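Local coordinates for VgrG protein (Vibrio cholerae, PDB 4DTH) that probably cross-links host G-actin through its actin cross-linking domain, which binds ATP and magnesium ions, at residues A[102-105]-A[106-110]; A[188-191]-A[192-195]; A[201-204]-A[205-208]; A[230-233]-A[234-238]; A[314-317]-A[318-322]. All coordinates share one frame; numbering follows the deposited sequence.

Contact 1: residues A[102-105]-A[106-110]; sequences AAVE and TRKQA
T106 meets A102 through both its hydroxyl and its backbone: OG1 donates to A102 O at 2.7 Å from one face of the carbonyl plane, while T106 N reaches the same oxygen at 2.9 Å from the other face. The hydroxyl lies beside its own backbone N (chi1 -51°), which turns it back along the helix to the preceding turn. R107 grips the next carbonyl in the same double fashion. Its main-chain N binds A103 O at 3.2 Å, and the guanidinium curls back so that NH1 reaches A103 O at 3.1 Å from above the carbonyl plane, with NH1 also 3.5 Å from A103 CB. The NE of R107 is held by Y94 O, so the group is anchored to the neighbouring strand 85-97 as well as to its own helix. K108 folds at chi3 (63°) and brings NZ to E105 OE1 at 3.2 Å, on the syn side of the carboxylate; OE2 is a weak second partner. S361 O also accepts from this ammonium group, and the shaft of K108 runs alongside V104, CD to CG1 at 4.2 Å. At Q109 the main chain continues the ladder, N donating to E105 O. These are i to i+3 and i to i+4 contacts near the start of helix 101-124, whose T106, R107 and A110 side chains pack on strand 56-68 of the actin cross-linking domain.

Contact 2: residues A[188-191]-A[192-195]; sequences ATPE and LRLL
R193 lays its guanidinium over the T189-P190 peptide, with T189 C and P190 N both beneath one face and displaced toward its rim. The NH2 end passes obliquely over the proline ring, 3.6 Å from P190 CG. A bend at chi3 (-70°) folds the arginine back toward the start of the helix, where NH1 also donates to S187 O; the flat group is therefore held by a bond at its end and by contact under one face near its rim. Along the backbone, R193 N donates to T189 O at 3.1 Å, the first full helical turn. This is the N-terminus of helix 190-196, with T189 as the N-cap residue: its OG1 accepts from L192 N at 3.2 Å, with an N-H...O angle of 159°. The hydroxyl sits between the backbone N and carbonyl carbon of T189 (chi1 69°), and from there it also touches L192 CG at 3.4 Å. P190 occupies the first helical position after the cap, where a proline lacking an amide hydrogen is readily accepted. L192 sends CD1 toward A188 CB, 4.2 Å away, and packs further on V179 of strand 173-180. L194 N and L195 N continue the bonding to P190 O and E191 O. E191 bends at chi2, and its OE1 hydrogen-bonds to S23 OG, tying the helix to the chain before strand 24-30.

Contact 3: residues A[201-204]-A[205-208]; sequences YQKS and LKSQ
Y201 turns its ring away from its own main-chain N (chi1 -179°), which carries OH forward to 3.5 Å from K206 CE, the two side chains crossing at about a right angle. L205 instead keeps CG beside its N (chi1 -69°) and so lays CD1 on Q202 CB at 3.8 Å. Here the chain running from 201 enters helix 204-212, and i to i+3 bonds come before the regular i to i+4 pattern. L205 N donates to Q202 O at 3.0 Å and K206 N to K203 O at 3.1 Å, and in both pairs the donor lies well above the carbonyl plane. Q208 N to S204 O is the first bond of the longer kind, made in the carbonyl plane. The side chains of K203 and K206 approach each other obliquely, but they are too close in the model, and the mutual placing of the two lysine ends is doubtful; K206 NZ has a hydrogen-bond partner in G185 O. The ring of Y201 meets F184 edge to face, and Q202 and K206 also pack on helix 221-245. Two waters complete the turn. One donates to K203 O at 2.7 Å and accepts from S207 N, bridging K203 O and S207 N, which are 4.4 Å apart where a direct i to i+4 bond would otherwise run. The second donates to S204 O at 2.9 Å while accepting weakly from Q208 NE2.

Contact 4: residues A[230-233]-A[234-238]; sequences YLTS and IYLKT
L231 O accepts from Y235 N at 2.8 Å, nearly straight, and above this bond the two side chains run side by side, CD2 of the leucine 4.1 Å from CE1 of the tyrosine. T232 and L236 form a similar pair pointing the same way, with CG2 of the threonine 3.8 Å from CD1 of the leucine. I234 CD1 reaches back one turn to Y230 and stands over one face of its ring, 3.8 Å from the centroid and 28° off the ring normal. This CH-pi contact is displaced toward the hydroxyl end, where I234 CD1 lies 3.4 Å from Y230 CZ. The anti chi1 of Y230 (178°) carries the ring forward along the helix so that this face lies under the methyl group, the side chains crossing obliquely. Within 234-238, T238 grips I234 O twice: its main-chain N and its OG1 each donate at 2.9 Å, arriving from opposite faces of the carbonyl plane. The T232 hydroxyl turns back to F228 O and that of S233 to A229 O, with Q202 N as a second partner of S233 OG, so both polar groups are satisfied in this buried turn. The Y230 ring also meets F184. Helices 269-275, 292-307 and 312-323 pack round 221-245 in the helical part of the actin cross-linking domain.

Contact 5: residues A[314-317]-A[318-322]; sequences LSKN and VFQYF
L314 and V318 carry the close-packed side, running side by side with CD1 of the leucine 3.8 Å from CG2 of the valine. They lie one turn apart on helix 312-323, a helix that packs against helices 221-245 and 292-307. In L314 the branch is trans to N (chi1 -178°), which sends CD1 forward to the valine, and the same side chain also rests on A239 and A242 of helix 221-245. V318 CG2 also touches L314 O at 3.3 Å, the oxygen that accepts from V318 N at 2.9 Å. F319 packs its ring on Y235 and M299, and its N donates to S315 O at 3.0 Å. The exposed flank is looser. K316 and Q320 extend in the same direction, but K316 NZ stays 3.7 Å from Q320 OE1, a proximity rather than a grip, and what joins these residues firmly is the main-chain bond from Q320 N to K316 O at 2.9 Å. N317 is buried, yet its amide is well provided for: ND2 donates to S313 O on the preceding turn and OD1 accepts from E251 N in a neighbouring loop, so both ends of the flat group are fixed. S315 likewise turns its hydroxyl back to S311 O. The Y321 side chain points away from this turn, onto L266, and bonds to E327 O through its OH, while its main-chain N donates to N317 O at 2.9 Å.

Contacts 3, 4 and 5 form a connected series in the helical part of the chain. Contacts 3 and 4, with centres 11 Å apart, join through a probable hydrogen bond from Q202 N to S233 OG at 2.9 Å and through L205 packing on T232. Contacts 4 and 5, also 11 Å apart between centres, meet where Y235 and F322 stack. Contact 2 comes within about 5 Å of contact 3 at the nearest atoms without touching. Contact 1 stands apart, 42 Å from contact 5 between centres, yet its R107 side chain is about 7 Å from the bound ATP; L195 of contact 2 is about 10 Å from it.

Contact 1: residues A[102-105]-A[106-110]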
# COMPACT_ATOMS: atom_id res chain seq x y z
N ALA A 102 5.33 -19.32 -9.60
CA ALA A 102 6.60 -19.60 -8.92
C ALA A 102 7.04 -18.42 -8.04
O ALA A 102 7.45 -18.63 -6.90
CB ALA A 102 7.69 -19.94 -9.93
N ALA A 103 6.94 -17.17 -8.56
CA ALA A 103 7.31 -15.97 -7.81
C ALA A 103 6.40 -15.75 -6.60
O ALA A 103 6.89 -15.41 -5.53
CB ALA A 103 7.29 -14.75 -8.72
N VAL A 104 5.09 -16.00 -6.76
CA VAL A 104 4.10 -15.86 -5.68
C VAL A 104 4.40 -16.89 -4.58
O VAL A 104 4.44 -16.56 -3.39
CB VAL A 104 2.65 -16.00 -6.23
CG1 VAL A 104 1.63 -16.11 -5.09
CG2 VAL A 104 2.30 -14.84 -7.15
N GLU A 105 4.65 -18.13 -5.01
CA GLU A 105 4.93 -19.23 -4.09
C GLU A 105 6.23 -19.06 -3.35
O GLU A 105 6.27 -19.31 -2.15
CB GLU A 105 4.85 -20.58 -4.84
CG GLU A 105 4.19 -21.68 -4.03
CD GLU A 105 2.91 -21.35 -3.29
OE1 GLU A 105 2.00 -20.72 -3.88
OE2 GLU A 105 2.81 -21.74 -2.10
N THR A 106 7.30 -18.62 -4.05
CA THR A 106 8.61 -18.40 -3.41
C THR A 106 8.51 -17.33 -2.32
O THR A 106 9.10 -17.51 -1.25
CB THR A 106 9.70 -18.11 -4.44
OG1 THR A 106 9.66 -19.12 -5.45
CG2 THR A 106 11.09 -18.09 -3.83
N ARG A 107 7.73 -16.25 -2.55
CA ARG A 107 7.54 -15.20 -1.54
C ARG A 107 6.87 -15.75 -0.28
O ARG A 107 7.34 -15.49 0.82
CB ARG A 107 6.74 -14.01 -2.10
CG ARG A 107 7.58 -13.09 -2.96
CD ARG A 107 6.76 -12.47 -4.10
NE ARG A 107 7.56 -11.50 -4.84
CZ ARG A 107 8.52 -11.80 -5.71
NH1 ARG A 107 8.78 -13.06 -6.01
NH2 ARG A 107 9.23 -10.83 -6.28
N LYS A 108 5.79 -16.55 -0.45
CA LYS A 108 5.06 -17.16 0.67
C LYS A 108 5.98 -18.09 1.46
O LYS A 108 6.03 -18.00 2.69
CB LYS A 108 3.85 -17.94 0.15
CG LYS A 108 2.71 -17.04 -0.38
CD LYS A 108 1.76 -17.82 -1.31
CE LYS A 108 1.05 -18.96 -0.59
NZ LYS A 108 0.12 -19.69 -1.50
N GLN A 109 6.72 -18.96 0.75
CA GLN A 109 7.63 -19.92 1.37
C GLN A 109 8.78 -19.22 2.12
O GLN A 109 9.12 -19.63 3.24
CB GLN A 109 8.15 -20.92 0.33
CG GLN A 109 7.05 -21.92 -0.07
CD GLN A 109 7.42 -22.75 -1.27
OE1 GLN A 109 7.36 -22.30 -2.42
NE2 GLN A 109 7.73 -24.01 -1.03
N ALA A 110 9.35 -18.15 1.51
CA ALA A 110 10.44 -17.39 2.13
C ALA A 110 9.96 -16.68 3.41
O ALA A 110 10.70 -16.63 4.39
CB ALA A 110 11.01 -16.38 1.15

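Contact 2: residues A[188-191]-A[192-195]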
# COMPACT_ATOMS: atom_id res chain seq x y z
N ALA A 188 -11.81 -6.12 -18.58
CA ALA A 188 -11.13 -7.05 -19.49
C ALA A 188 -10.48 -8.27 -18.85
O ALA A 188 -10.31 -9.29 -19.52
CB ALA A 188 -10.11 -6.30 -20.34
N THR A 189 -10.08 -8.16 -17.58
CA THR A 189 -9.40 -9.25 -16.88
C THR A 189 -10.06 -9.52 -15.52
O THR A 189 -10.73 -8.62 -15.01
CB THR A 189 -7.90 -8.90 -16.68
OG1 THR A 189 -7.78 -7.83 -15.74
CG2 THR A 189 -7.15 -8.59 -17.99
N PRO A 190 -9.83 -10.69 -14.87
CA PRO A 190 -10.40 -10.91 -13.52
C PRO A 190 -9.91 -9.89 -12.48
O PRO A 190 -10.70 -9.53 -11.61
CB PRO A 190 -9.97 -12.34 -13.18
CG PRO A 190 -9.69 -12.98 -14.51
CD PRO A 190 -9.07 -11.88 -15.31
N GLU A 191 -8.64 -9.42 -12.57
CA GLU A 191 -8.07 -8.42 -11.62
C GLU A 191 -8.83 -7.11 -11.79
O GLU A 191 -9.16 -6.46 -10.80
CB GLU A 191 -6.58 -8.09 -11.88
CG GLU A 191 -5.66 -9.24 -12.21
CD GLU A 191 -5.68 -9.60 -13.68
OE1 GLU A 191 -4.92 -8.99 -14.47
OE2 GLU A 191 -6.49 -10.47 -14.03
N LEU A 192 -9.06 -6.71 -13.06
CA LEU A 192 -9.77 -5.46 -13.37
C LEU A 192 -11.20 -5.49 -12.85
O LEU A 192 -11.64 -4.52 -12.25
CB LEU A 192 -9.74 -5.14 -14.87
CG LEU A 192 -8.43 -4.54 -15.39
CD1 LEU A 192 -8.40 -4.55 -16.91
CD2 LEU A 192 -8.19 -3.12 -14.85
N ARG A 193 -11.89 -6.63 -13.01
CA ARG A 193 -13.26 -6.81 -12.53
C ARG A 193 -13.33 -6.77 -11.01
O ARG A 193 -14.26 -6.18 -10.45
CB ARG A 193 -13.88 -8.10 -13.10
CG ARG A 193 -14.04 -8.02 -14.61
CD ARG A 193 -14.91 -9.12 -15.17
NE ARG A 193 -14.26 -10.43 -15.11
CZ ARG A 193 -13.45 -10.93 -16.03
NH1 ARG A 193 -13.16 -10.22 -17.12
NH2 ARG A 193 -12.92 -12.13 -15.88
N LEU A 194 -12.30 -7.36 -10.33
CA LEU A 194 -12.20 -7.32 -8.87
C LEU A 194 -12.05 -5.85 -8.40
O LEU A 194 -12.74 -5.43 -7.47
CB LEU A 194 -11.00 -8.18 -8.40
CG LEU A 194 -10.76 -8.24 -6.90
CD1 LEU A 194 -11.91 -8.94 -6.17
CD2 LEU A 194 -9.44 -8.94 -6.59
N LEU A 195 -11.18 -5.08 -9.08
CA LEU A 195 -10.95 -3.66 -8.74
C LEU A 195 -12.18 -2.81 -9.00
O LEU A 195 -12.50 -1.93 -8.20
CB LEU A 195 -9.75 -3.10 -9.50
CG LEU A 195 -8.38 -3.66 -9.11
CD1 LEU A 195 -7.35 -3.23 -10.09
CD2 LEU A 195 -7.99 -3.27 -7.68

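Contact 3: residues A[201-204]-A[205-208]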
# COMPACT_ATOMS: atom_id res chain seq x y z
N TYR A 201 -16.36 2.81 -6.68
CA TYR A 201 -16.33 2.94 -8.14
C TYR A 201 -17.72 2.90 -8.73
O TYR A 201 -18.45 1.92 -8.55
CB TYR A 201 -15.41 1.89 -8.80
CG TYR A 201 -15.35 2.04 -10.30
CD1 TYR A 201 -14.78 3.16 -10.90
CD2 TYR A 201 -15.87 1.06 -11.14
CE1 TYR A 201 -14.72 3.30 -12.28
CE2 TYR A 201 -15.80 1.17 -12.53
CZ TYR A 201 -15.23 2.30 -13.09
OH TYR A 201 -15.19 2.42 -14.46
N GLN A 202 -18.09 3.97 -9.45
CA GLN A 202 -19.42 4.09 -10.06
C GLN A 202 -19.36 3.90 -11.56
O GLN A 202 -19.15 4.85 -12.32
CB GLN A 202 -20.06 5.43 -9.67
CG GLN A 202 -20.11 5.64 -8.16
CD GLN A 202 -20.91 6.85 -7.79
OE1 GLN A 202 -22.06 7.01 -8.22
NE2 GLN A 202 -20.35 7.71 -6.96
N LYS A 203 -19.50 2.64 -11.99
CA LYS A 203 -19.44 2.31 -13.40
C LYS A 203 -20.46 3.05 -14.29
O LYS A 203 -20.18 3.29 -15.46
CB LYS A 203 -19.49 0.80 -13.60
CG LYS A 203 -19.15 0.40 -15.01
CD LYS A 203 -18.09 -0.69 -15.04
CE LYS A 203 -18.12 -1.44 -16.35
NZ LYS A 203 -19.41 -2.13 -16.60
N SER A 204 -21.60 3.48 -13.69
CA SER A 204 -22.64 4.23 -14.41
C SER A 204 -22.11 5.55 -14.98
O SER A 204 -22.66 6.07 -15.95
CB SER A 204 -23.84 4.48 -13.49
OG SER A 204 -23.51 5.34 -12.41
N LEU A 205 -21.02 6.09 -14.38
CA LEU A 205 -20.41 7.34 -14.83
C LEU A 205 -19.81 7.27 -16.25
O LEU A 205 -19.68 8.30 -16.90
CB LEU A 205 -19.38 7.86 -13.82
CG LEU A 205 -19.96 8.35 -12.51
CD1 LEU A 205 -18.87 8.52 -11.48
CD2 LEU A 205 -20.76 9.67 -12.70
N LYS A 206 -19.44 6.06 -16.71
CA LYS A 206 -18.89 5.89 -18.06
C LYS A 206 -19.91 6.29 -19.12
O LYS A 206 -19.62 7.16 -19.96
CB LYS A 206 -18.47 4.45 -18.30
CG LYS A 206 -17.16 4.12 -17.65
CD LYS A 206 -16.70 2.82 -18.16
CE LYS A 206 -17.15 1.73 -17.28
NZ LYS A 206 -17.25 0.48 -18.05
N SER A 207 -21.11 5.68 -19.06
CA SER A 207 -22.19 5.97 -20.00
C SER A 207 -22.70 7.40 -19.82
O SER A 207 -23.07 8.04 -20.81
CB SER A 207 -23.33 4.96 -19.85
OG SER A 207 -23.80 4.89 -18.52
N GLN A 208 -22.65 7.92 -18.58
CA GLN A 208 -23.04 9.29 -18.29
C GLN A 208 -22.13 10.26 -19.06
O GLN A 208 -22.65 11.14 -19.73
CB GLN A 208 -23.00 9.57 -16.77
CG GLN A 208 -23.70 10.88 -16.38
CD GLN A 208 -25.21 10.77 -16.18
OE1 GLN A 208 -25.85 11.70 -15.68
NE2 GLN A 208 -25.83 9.63 -16.52
O HOH W 1 -21.61 3.03 -17.72
O HOH W 2 -25.52 6.37 -16.33

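Contact 4: residues A[230-233]-A[234-238]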
# COMPACT_ATOMS: atom_id res chain seq x y z
N TYR A 230 -13.37 6.88 -13.35
CA TYR A 230 -12.36 6.59 -12.33
C TYR A 230 -12.14 7.82 -11.44
O TYR A 230 -12.29 7.73 -10.22
CB TYR A 230 -11.05 6.13 -13.00
CG TYR A 230 -9.93 5.87 -12.02
CD1 TYR A 230 -9.94 4.73 -11.21
CD2 TYR A 230 -8.89 6.78 -11.85
CE1 TYR A 230 -8.92 4.50 -10.28
CE2 TYR A 230 -7.86 6.54 -10.95
CZ TYR A 230 -7.88 5.40 -10.16
OH TYR A 230 -6.88 5.18 -9.25
N LEU A 231 -11.78 8.97 -12.06
CA LEU A 231 -11.51 10.21 -11.32
C LEU A 231 -12.75 10.71 -10.59
O LEU A 231 -12.65 11.04 -9.41
CB LEU A 231 -10.95 11.30 -12.24
CG LEU A 231 -9.51 11.13 -12.68
CD1 LEU A 231 -9.10 12.27 -13.61
CD2 LEU A 231 -8.54 11.05 -11.47
N THR A 232 -13.91 10.76 -11.27
CA THR A 232 -15.14 11.22 -10.61
C THR A 232 -15.46 10.34 -9.40
O THR A 232 -15.80 10.88 -8.35
CB THR A 232 -16.32 11.35 -11.59
OG1 THR A 232 -15.93 12.18 -12.68
CG2 THR A 232 -17.54 11.94 -10.92
N SER A 233 -15.33 9.00 -9.52
CA SER A 233 -15.59 8.09 -8.40
C SER A 233 -14.69 8.42 -7.21
O SER A 233 -15.17 8.48 -6.08
CB SER A 233 -15.43 6.64 -8.83
OG SER A 233 -16.43 6.30 -9.79
N ILE A 234 -13.39 8.67 -7.46
CA ILE A 234 -12.43 9.02 -6.41
C ILE A 234 -12.78 10.37 -5.78
O ILE A 234 -12.77 10.49 -4.55
CB ILE A 234 -10.97 8.96 -6.92
CG1 ILE A 234 -10.55 7.49 -7.15
CG2 ILE A 234 -9.99 9.68 -5.93
CD1 ILE A 234 -9.17 7.30 -7.72
N TYR A 235 -13.06 11.39 -6.62
CA TYR A 235 -13.38 12.74 -6.12
C TYR A 235 -14.64 12.72 -5.25
O TYR A 235 -14.64 13.32 -4.18
CB TYR A 235 -13.56 13.74 -7.28
CG TYR A 235 -12.30 14.23 -7.97
CD1 TYR A 235 -11.21 13.37 -8.18
CD2 TYR A 235 -12.24 15.50 -8.53
CE1 TYR A 235 -10.09 13.79 -8.90
CE2 TYR A 235 -11.12 15.93 -9.24
CZ TYR A 235 -10.06 15.07 -9.45
OH TYR A 235 -8.96 15.52 -10.12
N LEU A 236 -15.70 12.01 -5.71
CA LEU A 236 -16.96 11.90 -4.98
C LEU A 236 -16.78 11.14 -3.67
O LEU A 236 -17.32 11.57 -2.65
CB LEU A 236 -18.06 11.25 -5.84
CG LEU A 236 -18.56 12.05 -7.05
CD1 LEU A 236 -19.65 11.27 -7.79
CD2 LEU A 236 -19.08 13.43 -6.64
N LYS A 237 -16.01 10.03 -3.68
CA LYS A 237 -15.73 9.27 -2.47
C LYS A 237 -14.93 10.11 -1.45
O LYS A 237 -15.22 10.04 -0.25
CB LYS A 237 -15.00 7.94 -2.78
CG LYS A 237 -14.75 7.05 -1.56
CD LYS A 237 -16.04 6.51 -0.94
CE LYS A 237 -15.74 5.50 0.14
NZ LYS A 237 -17.00 4.93 0.67
N THR A 238 -13.95 10.91 -1.94
CA THR A 238 -13.15 11.77 -1.07
C THR A 238 -14.07 12.79 -0.37
O THR A 238 -13.96 12.98 0.84
CB THR A 238 -11.99 12.41 -1.83
OG1 THR A 238 -11.17 11.37 -2.36
CG2 THR A 238 -11.12 13.30 -0.92

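Contact 5: residues A[314-317]-A[318-322]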
# COMPACT_ATOMS: atom_id res chain seq x y z
N LEU A 314 -16.83 22.43 -0.46
CA LEU A 314 -16.28 21.08 -0.46
C LEU A 314 -15.92 20.63 -1.88
O LEU A 314 -14.82 20.11 -2.07
CB LEU A 314 -17.24 20.08 0.23
CG LEU A 314 -16.77 18.62 0.35
CD1 LEU A 314 -15.37 18.50 1.01
CD2 LEU A 314 -17.81 17.80 1.09
N SER A 315 -16.79 20.91 -2.87
CA SER A 315 -16.57 20.56 -4.27
C SER A 315 -15.30 21.22 -4.84
O SER A 315 -14.48 20.53 -5.44
CB SER A 315 -17.79 20.94 -5.12
OG SER A 315 -18.96 20.27 -4.68
N LYS A 316 -15.15 22.54 -4.64
CA LYS A 316 -14.00 23.34 -5.11
C LYS A 316 -12.72 22.85 -4.46
O LYS A 316 -11.72 22.67 -5.15
CB LYS A 316 -14.23 24.84 -4.80
CG LYS A 316 -13.07 25.79 -5.15
CD LYS A 316 -12.67 26.67 -3.96
CE LYS A 316 -11.41 27.45 -4.25
NZ LYS A 316 -10.46 27.44 -3.11
N ASN A 317 -12.76 22.62 -3.14
CA ASN A 317 -11.59 22.16 -2.41
C ASN A 317 -11.12 20.76 -2.80
O ASN A 317 -9.92 20.56 -2.94
CB ASN A 317 -11.78 22.33 -0.91
CG ASN A 317 -11.53 23.76 -0.50
OD1 ASN A 317 -10.38 24.22 -0.47
ND2 ASN A 317 -12.60 24.53 -0.26
N VAL A 318 -12.05 19.81 -3.01
CA VAL A 318 -11.71 18.45 -3.43
C VAL A 318 -11.15 18.51 -4.86
O VAL A 318 -10.10 17.92 -5.13
CB VAL A 318 -12.92 17.46 -3.31
CG1 VAL A 318 -12.64 16.14 -4.04
CG2 VAL A 318 -13.28 17.20 -1.85
N PHE A 319 -11.83 19.24 -5.76
CA PHE A 319 -11.38 19.39 -7.15
C PHE A 319 -9.96 19.96 -7.21
O PHE A 319 -9.10 19.32 -7.82
CB PHE A 319 -12.38 20.22 -7.99
CG PHE A 319 -12.03 20.25 -9.46
CD1 PHE A 319 -11.15 21.20 -9.97
CD2 PHE A 319 -12.56 19.30 -10.34
CE1 PHE A 319 -10.80 21.20 -11.33
CE2 PHE A 319 -12.21 19.31 -11.69
CZ PHE A 319 -11.34 20.26 -12.18
N GLN A 320 -9.68 21.10 -6.54
CA GLN A 320 -8.36 21.74 -6.51
C GLN A 320 -7.30 20.84 -5.89
O GLN A 320 -6.18 20.75 -6.40
CB GLN A 320 -8.41 23.10 -5.78
CG GLN A 320 -7.13 23.95 -5.97
CD GLN A 320 -6.92 25.06 -4.96
OE1 GLN A 320 -7.61 25.17 -3.94
NE2 GLN A 320 -5.92 25.90 -5.20
N TYR A 321 -7.64 20.17 -4.77
CA TYR A 321 -6.74 19.28 -4.07
C TYR A 321 -6.16 18.24 -5.04
O TYR A 321 -4.94 18.09 -5.12
CB TYR A 321 -7.46 18.58 -2.91
CG TYR A 321 -6.59 17.58 -2.19
CD1 TYR A 321 -5.62 17.98 -1.29
CD2 TYR A 321 -6.74 16.21 -2.42
CE1 TYR A 321 -4.80 17.06 -0.63
CE2 TYR A 321 -5.94 15.27 -1.78
CZ TYR A 321 -4.97 15.70 -0.88
OH TYR A 321 -4.18 14.79 -0.24
N PHE A 322 -7.03 17.54 -5.78
CA PHE A 322 -6.58 16.52 -6.71
C PHE A 322 -5.89 17.07 -7.95
O PHE A 322 -5.01 16.40 -8.50
CB PHE A 322 -7.70 15.54 -7.04
CG PHE A 322 -8.01 14.61 -5.89
CD1 PHE A 322 -7.03 13.80 -5.34
CD2 PHE A 322 -9.30 14.55 -5.35
CE1 PHE A 322 -7.31 12.95 -4.26
CE2 PHE A 322 -9.58 13.71 -4.27
CZ PHE A 322 -8.58 12.90 -3.74